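Local coordinates for protein beta-galactosidase (PDB 3TTY) that hydrolyses terminal beta-galactosidic bonds as a glycoside hydrolase, holding galactose at the mouth of a TIM barrel, at residues G173-N179 against F191-I197; P200-E206 against I217-R222; W10-Y15 against G36-V42; F303-T309 against A339-F345. Numbering follows the deposited sequence.

Interaction 1: G173-N179 against F191-I197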
# COMPACT_ATOMS: atom_id res chain seq x y z
N GLY A 173 36.66 7.26 -15.31
CA GLY A 173 37.65 7.34 -16.37
C GLY A 173 37.50 6.29 -17.45
O GLY A 173 37.48 6.61 -18.64
N THR A 174 37.42 5.02 -17.05
CA THR A 174 37.32 3.94 -18.01
C THR A 174 36.18 3.00 -17.67
O THR A 174 35.78 2.89 -16.52
CB THR A 174 38.61 3.09 -18.03
OG1 THR A 174 38.80 2.50 -16.73
CG2 THR A 174 39.83 3.92 -18.39
N LEU A 175 35.68 2.28 -18.67
CA LEU A 175 34.72 1.22 -18.39
C LEU A 175 35.31 0.18 -17.45
O LEU A 175 34.60 -0.44 -16.65
CB LEU A 175 34.23 0.57 -19.68
CG LEU A 175 33.22 1.43 -20.44
CD1 LEU A 175 32.88 0.73 -21.73
CD2 LEU A 175 31.95 1.67 -19.60
N GLU A 176 36.61 -0.03 -17.54
CA GLU A 176 37.21 -1.06 -16.70
C GLU A 176 37.05 -0.68 -15.22
O GLU A 176 36.70 -1.52 -14.39
CB GLU A 176 38.67 -1.32 -17.08
CG GLU A 176 39.26 -2.55 -16.42
CD GLU A 176 40.68 -2.84 -16.88
OE1 GLU A 176 40.92 -2.83 -18.11
OE2 GLU A 176 41.55 -3.06 -16.01
N ALA A 177 37.29 0.59 -14.90
CA ALA A 177 37.15 1.05 -13.53
C ALA A 177 35.69 1.08 -13.12
O ALA A 177 35.35 0.79 -11.97
CB ALA A 177 37.80 2.43 -13.35
N LEU A 178 34.82 1.43 -14.05
CA LEU A 178 33.39 1.42 -13.75
C LEU A 178 32.91 0.00 -13.43
O LEU A 178 32.29 -0.25 -12.40
CB LEU A 178 32.57 2.03 -14.89
CG LEU A 178 31.07 1.98 -14.56
CD1 LEU A 178 30.47 3.36 -14.46
CD2 LEU A 178 30.31 1.11 -15.56
N ASN A 179 33.21 -0.94 -14.32
CA ASN A 179 32.78 -2.31 -14.13
C ASN A 179 33.25 -2.88 -12.80
O ASN A 179 32.55 -3.68 -12.18
CB ASN A 179 33.18 -3.20 -15.31
CG ASN A 179 32.22 -3.07 -16.48
OD1 ASN A 179 31.00 -3.12 -16.31
ND2 ASN A 179 32.77 -2.89 -17.68
N PHE A 191 29.39 -3.91 -18.73
CA PHE A 191 29.15 -2.86 -19.70
C PHE A 191 30.29 -2.75 -20.71
O PHE A 191 31.46 -2.69 -20.32
CB PHE A 191 28.96 -1.54 -18.97
CG PHE A 191 27.69 -1.48 -18.19
CD1 PHE A 191 26.47 -1.45 -18.85
CD2 PHE A 191 27.70 -1.50 -16.82
CE1 PHE A 191 25.29 -1.42 -18.15
CE2 PHE A 191 26.52 -1.48 -16.11
CZ PHE A 191 25.31 -1.43 -16.78
N TYR A 192 29.96 -2.72 -22.00
CA TYR A 192 30.97 -2.57 -23.04
C TYR A 192 30.93 -1.19 -23.67
O TYR A 192 31.80 -0.84 -24.47
CB TYR A 192 30.82 -3.65 -24.12
CG TYR A 192 31.20 -5.03 -23.65
CD1 TYR A 192 32.53 -5.36 -23.42
CD2 TYR A 192 30.23 -6.01 -23.44
CE1 TYR A 192 32.90 -6.63 -22.99
CE2 TYR A 192 30.58 -7.28 -23.01
CZ TYR A 192 31.92 -7.59 -22.79
OH TYR A 192 32.29 -8.85 -22.37
N ASP A 193 29.92 -0.41 -23.31
CA ASP A 193 29.79 0.97 -23.78
C ASP A 193 29.01 1.81 -22.77
O ASP A 193 28.12 1.29 -22.10
CB ASP A 193 29.11 1.03 -25.14
CG ASP A 193 29.04 2.44 -25.69
OD1 ASP A 193 30.10 3.09 -25.80
OD2 ASP A 193 27.92 2.90 -25.99
N TRP A 194 29.34 3.09 -22.65
CA TRP A 194 28.67 3.94 -21.67
C TRP A 194 27.15 4.04 -21.93
O TRP A 194 26.36 4.10 -20.99
CB TRP A 194 29.29 5.33 -21.63
CG TRP A 194 30.76 5.33 -21.34
CD1 TRP A 194 31.76 5.35 -22.26
CD2 TRP A 194 31.39 5.30 -20.05
NE1 TRP A 194 32.97 5.34 -21.63
CE2 TRP A 194 32.78 5.30 -20.27
CE3 TRP A 194 30.92 5.26 -18.74
CZ2 TRP A 194 33.70 5.27 -19.23
CZ3 TRP A 194 31.84 5.24 -17.70
CH2 TRP A 194 33.22 5.24 -17.96
N ASP A 195 26.76 4.04 -23.20
CA ASP A 195 25.35 4.19 -23.53
C ASP A 195 24.50 2.99 -23.11
O ASP A 195 23.28 3.04 -23.21
CB ASP A 195 25.14 4.48 -25.01
CG ASP A 195 25.49 5.92 -25.36
OD1 ASP A 195 25.52 6.25 -26.57
OD2 ASP A 195 25.73 6.71 -24.42
N GLU A 196 25.14 1.91 -22.65
CA GLU A 196 24.42 0.73 -22.18
C GLU A 196 23.91 0.91 -20.74
O GLU A 196 23.06 0.16 -20.27
CB GLU A 196 25.32 -0.49 -22.25
CG GLU A 196 25.59 -0.96 -23.67
CD GLU A 196 26.80 -1.87 -23.74
OE1 GLU A 196 27.27 -2.34 -22.68
OE2 GLU A 196 27.29 -2.11 -24.87
N ILE A 197 24.47 1.90 -20.06
CA ILE A 197 24.12 2.24 -18.69
C ILE A 197 22.81 3.04 -18.67
O ILE A 197 22.66 4.00 -19.44
CB ILE A 197 25.24 3.11 -18.07
CG1 ILE A 197 26.55 2.32 -18.07
CG2 ILE A 197 24.86 3.59 -16.68
CD1 ILE A 197 27.79 3.19 -17.89
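A side-chain amide can stand in for a backbone partner, and Asn179 does so here. Its OD1 accepts from Phe191 N at 3.0 Å while its ND2 donates to Phe191 O, also at 3.0 Å, so both backbone polar groups of Phe191 are read by a single helical side chain; OD1 is shared with Thr184. Within the segments, Thr174 is the N-cap of the helix that begins at Leu175, its OG1 accepting from Ala177 N at 3.0 Å. In the loop, Glu196 OE1 accepts from Tyr192 N at 2.8 Å, tying down the approach to a short 3-10 turn, 194-196. The arrangement is a short helix with its following loop folded back on it, an excursion of the catalytic TIM-barrel domain that reaches a second subunit, where Tyr192 OH bonds to Ala48 O. Apolar contacts fill the remainder. Leu175 CD2 lies over the face of Trp194, 3.7 Å from the centroid of its six-membered ring, a CH-pi contact. Leu178 spreads between three partners: CD1 meets Trp194 CZ3 at 4.0 Å, and CD2 meets Phe191 CD2 at 3.9 Å and Ile197 CD1 at 4.0 Å. Helix 158-172 adds Leu168, which touches both Leu178 and Trp194.

Interaction 2: P200-E206 against I217-R222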
# COMPACT_ATOMS: atom_id res chain seq x y z
N PRO A 200 18.77 4.23 -12.76
CA PRO A 200 18.09 3.22 -11.96
C PRO A 200 16.76 3.72 -11.40
O PRO A 200 16.75 4.57 -10.52
CB PRO A 200 19.08 2.97 -10.81
CG PRO A 200 19.80 4.29 -10.64
CD PRO A 200 19.76 4.99 -11.98
N ASN A 201 15.66 3.21 -11.91
CA ASN A 201 14.34 3.46 -11.34
C ASN A 201 13.47 2.23 -11.55
O ASN A 201 14.00 1.14 -11.75
CB ASN A 201 13.71 4.75 -11.91
CG ASN A 201 13.46 4.67 -13.40
OD1 ASN A 201 13.60 3.62 -14.01
ND2 ASN A 201 13.05 5.79 -13.99
N ALA A 202 12.16 2.39 -11.52
CA ALA A 202 11.27 1.23 -11.60
C ALA A 202 11.35 0.48 -12.94
O ALA A 202 10.89 -0.65 -13.03
CB ALA A 202 9.82 1.63 -11.28
N LEU A 203 11.90 1.11 -13.97
CA LEU A 203 12.02 0.47 -15.27
C LEU A 203 13.27 -0.42 -15.34
O LEU A 203 13.40 -1.22 -16.25
CB LEU A 203 12.05 1.50 -16.41
CG LEU A 203 10.87 2.47 -16.57
CD1 LEU A 203 11.05 3.43 -17.77
CD2 LEU A 203 9.54 1.71 -16.70
N SER A 204 14.19 -0.26 -14.38
CA SER A 204 15.51 -0.86 -14.52
C SER A 204 15.98 -1.68 -13.31
O SER A 204 15.64 -2.84 -13.22
CB SER A 204 16.54 0.21 -14.93
OG SER A 204 16.51 1.31 -14.03
N GLU A 205 16.74 -1.07 -12.39
CA GLU A 205 17.30 -1.81 -11.26
C GLU A 205 16.53 -1.69 -9.95
O GLU A 205 16.82 -2.40 -8.99
CB GLU A 205 18.75 -1.37 -10.99
CG GLU A 205 19.71 -1.56 -12.14
CD GLU A 205 19.99 -3.02 -12.47
OE1 GLU A 205 20.85 -3.26 -13.34
OE2 GLU A 205 19.36 -3.93 -11.88
N GLU A 206 15.58 -0.77 -9.88
CA GLU A 206 15.00 -0.42 -8.58
C GLU A 206 13.53 -0.74 -8.50
O GLU A 206 12.85 -0.88 -9.52
CB GLU A 206 15.23 1.06 -8.25
CG GLU A 206 16.71 1.37 -7.98
CD GLU A 206 16.96 2.78 -7.46
OE1 GLU A 206 18.15 3.18 -7.44
OE2 GLU A 206 16.00 3.48 -7.07
N ILE A 217 25.15 1.36 -8.70
CA ILE A 217 24.49 2.24 -9.65
C ILE A 217 23.54 3.21 -8.92
O ILE A 217 23.57 4.42 -9.14
CB ILE A 217 23.72 1.40 -10.69
CG1 ILE A 217 24.68 0.44 -11.39
CG2 ILE A 217 23.02 2.30 -11.69
CD1 ILE A 217 24.03 -0.40 -12.48
N SER A 218 22.70 2.67 -8.05
CA SER A 218 21.74 3.47 -7.30
C SER A 218 22.44 4.53 -6.46
O SER A 218 22.01 5.68 -6.40
CB SER A 218 20.92 2.56 -6.40
OG SER A 218 20.12 1.69 -7.18
N LEU A 219 23.54 4.14 -5.83
CA LEU A 219 24.32 5.04 -5.00
C LEU A 219 24.88 6.20 -5.83
O LEU A 219 24.71 7.35 -5.46
CB LEU A 219 25.45 4.28 -4.31
CG LEU A 219 26.39 5.04 -3.38
CD1 LEU A 219 25.60 5.85 -2.38
CD2 LEU A 219 27.35 4.07 -2.66
N ASP A 220 25.55 5.87 -6.93
CA ASP A 220 26.08 6.88 -7.85
C ASP A 220 25.03 7.79 -8.46
O ASP A 220 25.30 8.95 -8.71
CB ASP A 220 26.90 6.25 -8.98
CG ASP A 220 28.29 5.84 -8.53
OD1 ASP A 220 28.98 5.12 -9.28
OD2 ASP A 220 28.69 6.21 -7.40
N TYR A 221 23.84 7.26 -8.72
CA TYR A 221 22.83 8.11 -9.33
C TYR A 221 22.35 9.18 -8.33
O TYR A 221 22.12 10.34 -8.69
CB TYR A 221 21.67 7.28 -9.87
CG TYR A 221 20.84 8.05 -10.87
CD1 TYR A 221 21.28 8.21 -12.19
CD2 TYR A 221 19.62 8.62 -10.50
CE1 TYR A 221 20.52 8.93 -13.11
CE2 TYR A 221 18.86 9.33 -11.41
CZ TYR A 221 19.32 9.48 -12.71
OH TYR A 221 18.57 10.19 -13.59
N ARG A 222 22.23 8.78 -7.06
CA ARG A 222 21.87 9.72 -6.02
C ARG A 222 22.97 10.78 -5.84
O ARG A 222 22.66 11.97 -5.69
CB ARG A 222 21.54 8.99 -4.71
CG ARG A 222 20.18 8.30 -4.75
CD ARG A 222 20.08 7.08 -3.84
NE ARG A 222 18.73 6.50 -3.86
CZ ARG A 222 18.26 5.73 -4.85
NH1 ARG A 222 19.02 5.44 -5.89
NH2 ARG A 222 17.01 5.26 -4.79
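How far a carboxylate can reach is set by its rotamer, and Glu206 illustrates the point. With chi1 m and chi2 t the chain is extended, and its carboxylate meets the guanidinium of Arg222 end-on, near its plane: Arg222 NH1 donates to Glu206 OE1 at 2.9 Å and Arg222 NH2 to Glu206 OE2 at 3.1 Å, a bidentate salt bridge. Arg222, m at chi1 and t at chi2 and chi3, runs back along its own helix, so that NH1 also donates to Ser218 O at 3.0 Å. Ser218, in the m rotamer, gives its OG to Glu206 OE1 in a very short bond of 2.5 Å. Tyr221, t at chi1 with chi2 near 78°, has a ring face over which Pro200 CD lies, 3.8 Å from the ring centroid, a CH-pi contact, while Pro200 CG rests 3.9 Å from Ile217 CG2. Asn201 takes the p rotamer, and its OD1 accepts from Leu203 N at 3.0 Å, an Asx turn that accompanies the type I turn 201-204. Glu205 bends through two m torsions and bonds to His189 and to Gly110 of the second subunit. The whole is a loop docked onto one face of the long helix 215-243, beside the four-cysteine zinc site: Tyr221 bonds to Cys155 O and packs on Cys160, two of the cysteines that bind the zinc.

Interaction 3: W10-Y15 against G36-V42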
# COMPACT_ATOMS: atom_id res chain seq x y z
N TRP A 10 17.09 38.10 13.30
CA TRP A 10 16.03 38.50 12.36
C TRP A 10 14.68 37.87 12.72
O TRP A 10 14.61 36.74 13.21
CB TRP A 10 16.40 38.11 10.92
CG TRP A 10 17.76 38.59 10.49
CD1 TRP A 10 18.65 39.32 11.22
CD2 TRP A 10 18.38 38.37 9.22
NE1 TRP A 10 19.78 39.57 10.49
CE2 TRP A 10 19.64 39.00 9.26
CE3 TRP A 10 17.99 37.71 8.06
CZ2 TRP A 10 20.52 38.98 8.17
CZ3 TRP A 10 18.86 37.68 6.99
CH2 TRP A 10 20.11 38.32 7.05
N TYR A 11 13.61 38.59 12.45
CA TYR A 11 12.28 38.12 12.78
C TYR A 11 11.28 38.49 11.69
O TYR A 11 11.07 39.68 11.41
CB TYR A 11 11.84 38.69 14.13
CG TYR A 11 10.66 37.98 14.72
CD1 TYR A 11 10.70 36.61 14.96
CD2 TYR A 11 9.50 38.68 15.06
CE1 TYR A 11 9.63 35.95 15.51
CE2 TYR A 11 8.42 38.04 15.60
CZ TYR A 11 8.48 36.67 15.84
OH TYR A 11 7.39 36.04 16.39
N GLY A 12 10.67 37.49 11.07
CA GLY A 12 9.82 37.71 9.91
C GLY A 12 9.65 36.42 9.14
O GLY A 12 9.52 35.36 9.75
N GLY A 13 9.66 36.48 7.81
CA GLY A 13 9.58 35.26 7.01
C GLY A 13 8.96 35.44 5.64
O GLY A 13 8.90 36.56 5.11
N ASP A 14 8.51 34.33 5.06
CA ASP A 14 7.90 34.34 3.73
C ASP A 14 6.71 35.30 3.70
O ASP A 14 5.84 35.25 4.57
CB ASP A 14 7.48 32.94 3.31
CG ASP A 14 8.63 32.13 2.69
OD1 ASP A 14 9.74 32.11 3.26
OD2 ASP A 14 8.41 31.49 1.63
N TYR A 15 6.69 36.16 2.70
CA TYR A 15 5.66 37.19 2.57
C TYR A 15 5.32 37.29 1.09
O TYR A 15 6.22 37.36 0.26
CB TYR A 15 6.19 38.53 3.12
CG TYR A 15 5.25 39.73 3.01
CD1 TYR A 15 3.92 39.65 3.41
CD2 TYR A 15 5.72 40.95 2.54
CE1 TYR A 15 3.07 40.76 3.32
CE2 TYR A 15 4.88 42.07 2.44
CZ TYR A 15 3.56 41.96 2.84
OH TYR A 15 2.72 43.05 2.73
N GLY A 36 6.88 43.30 15.78
CA GLY A 36 8.32 43.41 15.75
C GLY A 36 8.96 42.56 14.66
O GLY A 36 10.07 42.06 14.82
N ILE A 37 8.23 42.40 13.55
CA ILE A 37 8.74 41.71 12.37
C ILE A 37 9.56 42.66 11.52
O ILE A 37 9.07 43.71 11.11
CB ILE A 37 7.58 41.11 11.55
CG1 ILE A 37 7.14 39.78 12.19
CG2 ILE A 37 7.98 40.91 10.08
CD1 ILE A 37 5.74 39.34 11.82
N ASP A 38 10.82 42.30 11.26
CA ASP A 38 11.75 43.19 10.58
C ASP A 38 12.45 42.58 9.35
O ASP A 38 13.35 43.19 8.76
CB ASP A 38 12.77 43.78 11.58
CG ASP A 38 13.44 42.72 12.45
OD1 ASP A 38 13.36 41.52 12.11
OD2 ASP A 38 14.05 43.09 13.47
N VAL A 39 12.05 41.37 8.97
CA VAL A 39 12.56 40.77 7.74
C VAL A 39 11.46 40.10 6.91
O VAL A 39 10.57 39.44 7.44
CB VAL A 39 13.71 39.78 8.02
CG1 VAL A 39 13.22 38.56 8.78
CG2 VAL A 39 14.39 39.38 6.72
N ALA A 40 11.51 40.30 5.61
CA ALA A 40 10.54 39.70 4.71
C ALA A 40 11.29 38.91 3.64
O ALA A 40 12.28 39.40 3.07
CB ALA A 40 9.65 40.78 4.06
N THR A 41 10.83 37.69 3.39
CA THR A 41 11.38 36.84 2.33
C THR A 41 10.39 36.90 1.18
O THR A 41 9.33 36.29 1.24
CB THR A 41 11.53 35.38 2.81
OG1 THR A 41 12.43 35.31 3.92
CG2 THR A 41 12.03 34.47 1.68
N VAL A 42 10.73 37.63 0.14
CA VAL A 42 9.75 37.92 -0.91
C VAL A 42 10.17 37.35 -2.25
O VAL A 42 11.33 36.95 -2.44
CB VAL A 42 9.55 39.43 -1.06
CG1 VAL A 42 9.21 40.05 0.30
CG2 VAL A 42 10.81 40.06 -1.63
O HOH W 1 11.52 32.95 5.31
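Parallel strands bond through carbonyls and amides staggered along the partner, and these two segments follow the rule from Val39 onward. Strands 10-14 and 39-42 run 12° apart, their axes approaching to 4.5 Å. Val39 N donates to Tyr11 O at 3.1 Å, Gly13 N to Val39 O at 3.1 Å, Thr41 N to Gly13 O at 2.8 Å and Tyr15 N to Thr41 O at 3.0 Å. The entry is the exception: Tyr11 O also receives Asp38 N at 2.6 Å, while Asp38 OD1 accepts from Tyr11 N at 3.0 Å and Asp38 OD2 forms a salt bridge with Lys8. Gly12 comes so close that its CA is 3.1 Å from Val39 O; a beta carbon there would collide with that oxygen. Among the side chains, Tyr11 CD2 meets Ile37 CG1 at 3.9 Å, and Tyr15 CD2 lies 4.2 Å from both Ala40 CB and Val42 CG1. One water donates to Asp14 OD1 (2.8 Å) and accepts from Thr41 OG1 (2.9 Å); the Asp14 side chain comes within about 4 Å of the bound galactose at its nearest atoms. This is the first beta-alpha-beta unit of the TIM barrel: helix 22-35 connects the strands and packs on Tyr15 and Ile37, while strand 339-344 bonds to the other edge of strand 10-14 and closes the barrel.

Interaction 4: F303-T309 against A339-F345. With GLA (alpha-D-galactopyranose), chain H.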
# COMPACT_ATOMS: atom_id res chain seq x y z
N PHE A 303 23.38 29.35 11.71
CA PHE A 303 22.57 29.27 10.49
C PHE A 303 21.31 30.13 10.58
O PHE A 303 21.00 30.70 11.63
CB PHE A 303 22.16 27.82 10.26
CG PHE A 303 21.43 27.22 11.42
CD1 PHE A 303 20.05 27.36 11.52
CD2 PHE A 303 22.12 26.56 12.42
CE1 PHE A 303 19.38 26.84 12.60
CE2 PHE A 303 21.45 26.04 13.51
CZ PHE A 303 20.08 26.17 13.59
N MET A 304 20.58 30.22 9.48
CA MET A 304 19.25 30.83 9.47
C MET A 304 18.19 29.76 9.69
O MET A 304 18.24 28.70 9.06
CB MET A 304 18.96 31.52 8.13
CG MET A 304 19.94 32.61 7.74
SD MET A 304 19.58 33.34 6.12
CE MET A 304 17.94 34.05 6.38
N LEU A 305 17.25 30.02 10.59
CA LEU A 305 15.97 29.33 10.58
C LEU A 305 15.21 30.14 9.54
O LEU A 305 14.83 31.30 9.80
CB LEU A 305 15.27 29.45 11.93
CG LEU A 305 14.32 28.38 12.50
CD1 LEU A 305 13.05 29.01 13.12
CD2 LEU A 305 13.96 27.30 11.50
N MET A 306 15.03 29.58 8.35
CA MET A 306 14.35 30.29 7.29
C MET A 306 12.85 30.14 7.46
O MET A 306 12.10 31.07 7.19
CB MET A 306 14.79 29.78 5.91
CG MET A 306 14.16 30.51 4.72
SD MET A 306 14.79 32.19 4.49
CE MET A 306 16.52 31.88 4.13
N GLU A 307 12.41 28.97 7.92
CA GLU A 307 10.99 28.75 8.17
C GLU A 307 10.66 27.86 9.36
O GLU A 307 11.48 27.06 9.83
CB GLU A 307 10.29 28.14 6.95
CG GLU A 307 10.56 28.78 5.61
CD GLU A 307 10.03 27.90 4.51
OE1 GLU A 307 9.05 27.18 4.79
OE2 GLU A 307 10.57 27.91 3.37
N GLN A 308 9.42 28.00 9.79
CA GLN A 308 8.76 27.17 10.78
C GLN A 308 7.35 27.76 10.74
O GLN A 308 7.17 28.90 10.32
CB GLN A 308 9.36 27.36 12.19
CG GLN A 308 9.19 28.77 12.77
CD GLN A 308 9.74 28.92 14.19
OE1 GLN A 308 10.15 27.96 14.82
NE2 GLN A 308 9.74 30.15 14.68
N THR A 309 6.34 27.00 11.14
CA THR A 309 5.01 27.61 11.17
C THR A 309 4.80 28.37 12.49
O THR A 309 5.31 27.96 13.53
CB THR A 309 3.89 26.58 10.95
OG1 THR A 309 2.63 27.20 11.20
CG2 THR A 309 4.06 25.40 11.88
N ALA A 339 20.97 28.94 15.51
CA ALA A 339 20.18 29.82 14.64
C ALA A 339 20.34 31.29 15.03
O ALA A 339 20.19 31.64 16.19
CB ALA A 339 18.71 29.41 14.67
N ASP A 340 20.64 32.13 14.05
CA ASP A 340 20.77 33.57 14.29
C ASP A 340 19.64 34.35 13.63
O ASP A 340 19.72 35.57 13.47
CB ASP A 340 22.14 34.09 13.82
CG ASP A 340 23.22 33.93 14.87
OD1 ASP A 340 22.92 33.35 15.94
OD2 ASP A 340 24.37 34.37 14.63
N THR A 341 18.61 33.63 13.21
CA THR A 341 17.37 34.24 12.77
C THR A 341 16.24 33.34 13.24
O THR A 341 16.43 32.14 13.43
CB THR A 341 17.29 34.36 11.23
OG1 THR A 341 17.11 33.07 10.66
CG2 THR A 341 18.54 34.98 10.66
N VAL A 342 15.06 33.92 13.44
CA VAL A 342 13.85 33.10 13.50
C VAL A 342 12.79 33.65 12.54
O VAL A 342 12.26 34.75 12.71
CB VAL A 342 13.31 32.83 14.94
CG1 VAL A 342 14.32 33.22 16.00
CG2 VAL A 342 11.98 33.48 15.16
N MET A 343 12.51 32.87 11.51
CA MET A 343 11.63 33.30 10.44
C MET A 343 10.58 32.24 10.15
O MET A 343 10.79 31.05 10.40
CB MET A 343 12.46 33.66 9.22
CG MET A 343 13.43 34.78 9.52
SD MET A 343 14.82 34.97 8.39
CE MET A 343 14.01 35.26 6.81
N PHE A 344 9.43 32.69 9.64
CA PHE A 344 8.25 31.85 9.48
C PHE A 344 7.92 31.59 8.02
O PHE A 344 8.24 32.41 7.14
CB PHE A 344 7.00 32.56 10.06
CG PHE A 344 7.05 32.81 11.54
CD1 PHE A 344 6.93 31.75 12.44
CD2 PHE A 344 7.17 34.11 12.03
CE1 PHE A 344 6.96 31.97 13.81
CE2 PHE A 344 7.20 34.34 13.41
CZ PHE A 344 7.10 33.27 14.30
N PHE A 345 7.25 30.48 7.77
CA PHE A 345 6.27 30.46 6.69
C PHE A 345 4.89 30.47 7.36
O PHE A 345 4.64 29.64 8.23
CB PHE A 345 6.40 29.22 5.80
CG PHE A 345 5.47 29.25 4.60
CD1 PHE A 345 5.90 29.79 3.39
CD2 PHE A 345 4.17 28.79 4.70
CE1 PHE A 345 5.05 29.84 2.29
CE2 PHE A 345 3.31 28.84 3.61
CZ PHE A 345 3.75 29.37 2.40
C1 GLA H . 8.40 24.38 2.94
C2 GLA H . 8.40 25.42 1.80
C3 GLA H . 7.43 26.59 2.04
C4 GLA H . 6.09 26.00 2.46
C5 GLA H . 6.29 25.06 3.65
C6 GLA H . 4.92 24.54 4.09
O1 GLA H . 9.00 24.81 4.17
O2 GLA H . 9.71 25.94 1.61
O3 GLA H . 7.24 27.39 0.86
O4 GLA H . 5.62 25.26 1.34
O5 GLA H . 7.08 23.94 3.23
O6 GLA H . 5.01 23.98 5.41
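Glu307 reaches from segment 303-309 to the sugar: O1 of the galactopyranose donates to Glu307 OE1 in a very short bond of 2.5 Å, and its O2 to Glu307 OE2 at 2.8 Å. Tyr277 also bonds to OE1, and Glu355, Arg111 and Asn149 also hydrogen-bond to the sugar. Next come the bonds between segments. Asp340 N donates to Phe303 O at 2.8 Å, Phe345 N to Gln308 O at 3.0 Å, and Thr341 OG1 to Leu305 O at 3.0 Å, the same oxygen that takes a weak 3.3 Å bond from Met343 N. These are the seventh and eighth strands of the TIM barrel, parallel within 6° and joined by helix 326-336; the ligand at their C-terminal ends illustrates where such barrels place their active sites. Phe345 turns one ring face to the galactose, with C3 over it, and its CB lies 3.5 Å from Glu307 OE1. Farther from the sugar, methionines pack inside the barrel, Met304 CE at 3.8 Å from Met343 SD and Met306 SD at 3.9 Å from Met343 CE. On the side facing helix 326-336, Phe303 CE1 meets Ala339 CB at 3.4 Å and Leu305 CD1 meets Val342 CB at 4.2 Å.

Followed from the N terminus, the four contacts close their loops in series, none enclosing or crossing another. Interaction 3 comes first, closing around helix 22-35 and pairing the first two barrel strands. Interactions 1 and 2 follow in the excursion between the fourth and fifth strands: interaction 1 folds the loop after helix 175-181 back on that helix, and interaction 2 closes the short connection 207-216. Their centres lie about 16 Å apart, and both reach the second subunit. Interaction 4 closes around helix 326-336 and pairs the last two strands. It then returns to the start: Gly12 O and Phe344 N lie 2.7 Å apart, probably hydrogen-bonded, so interactions 3 and 4 together seal the barrel.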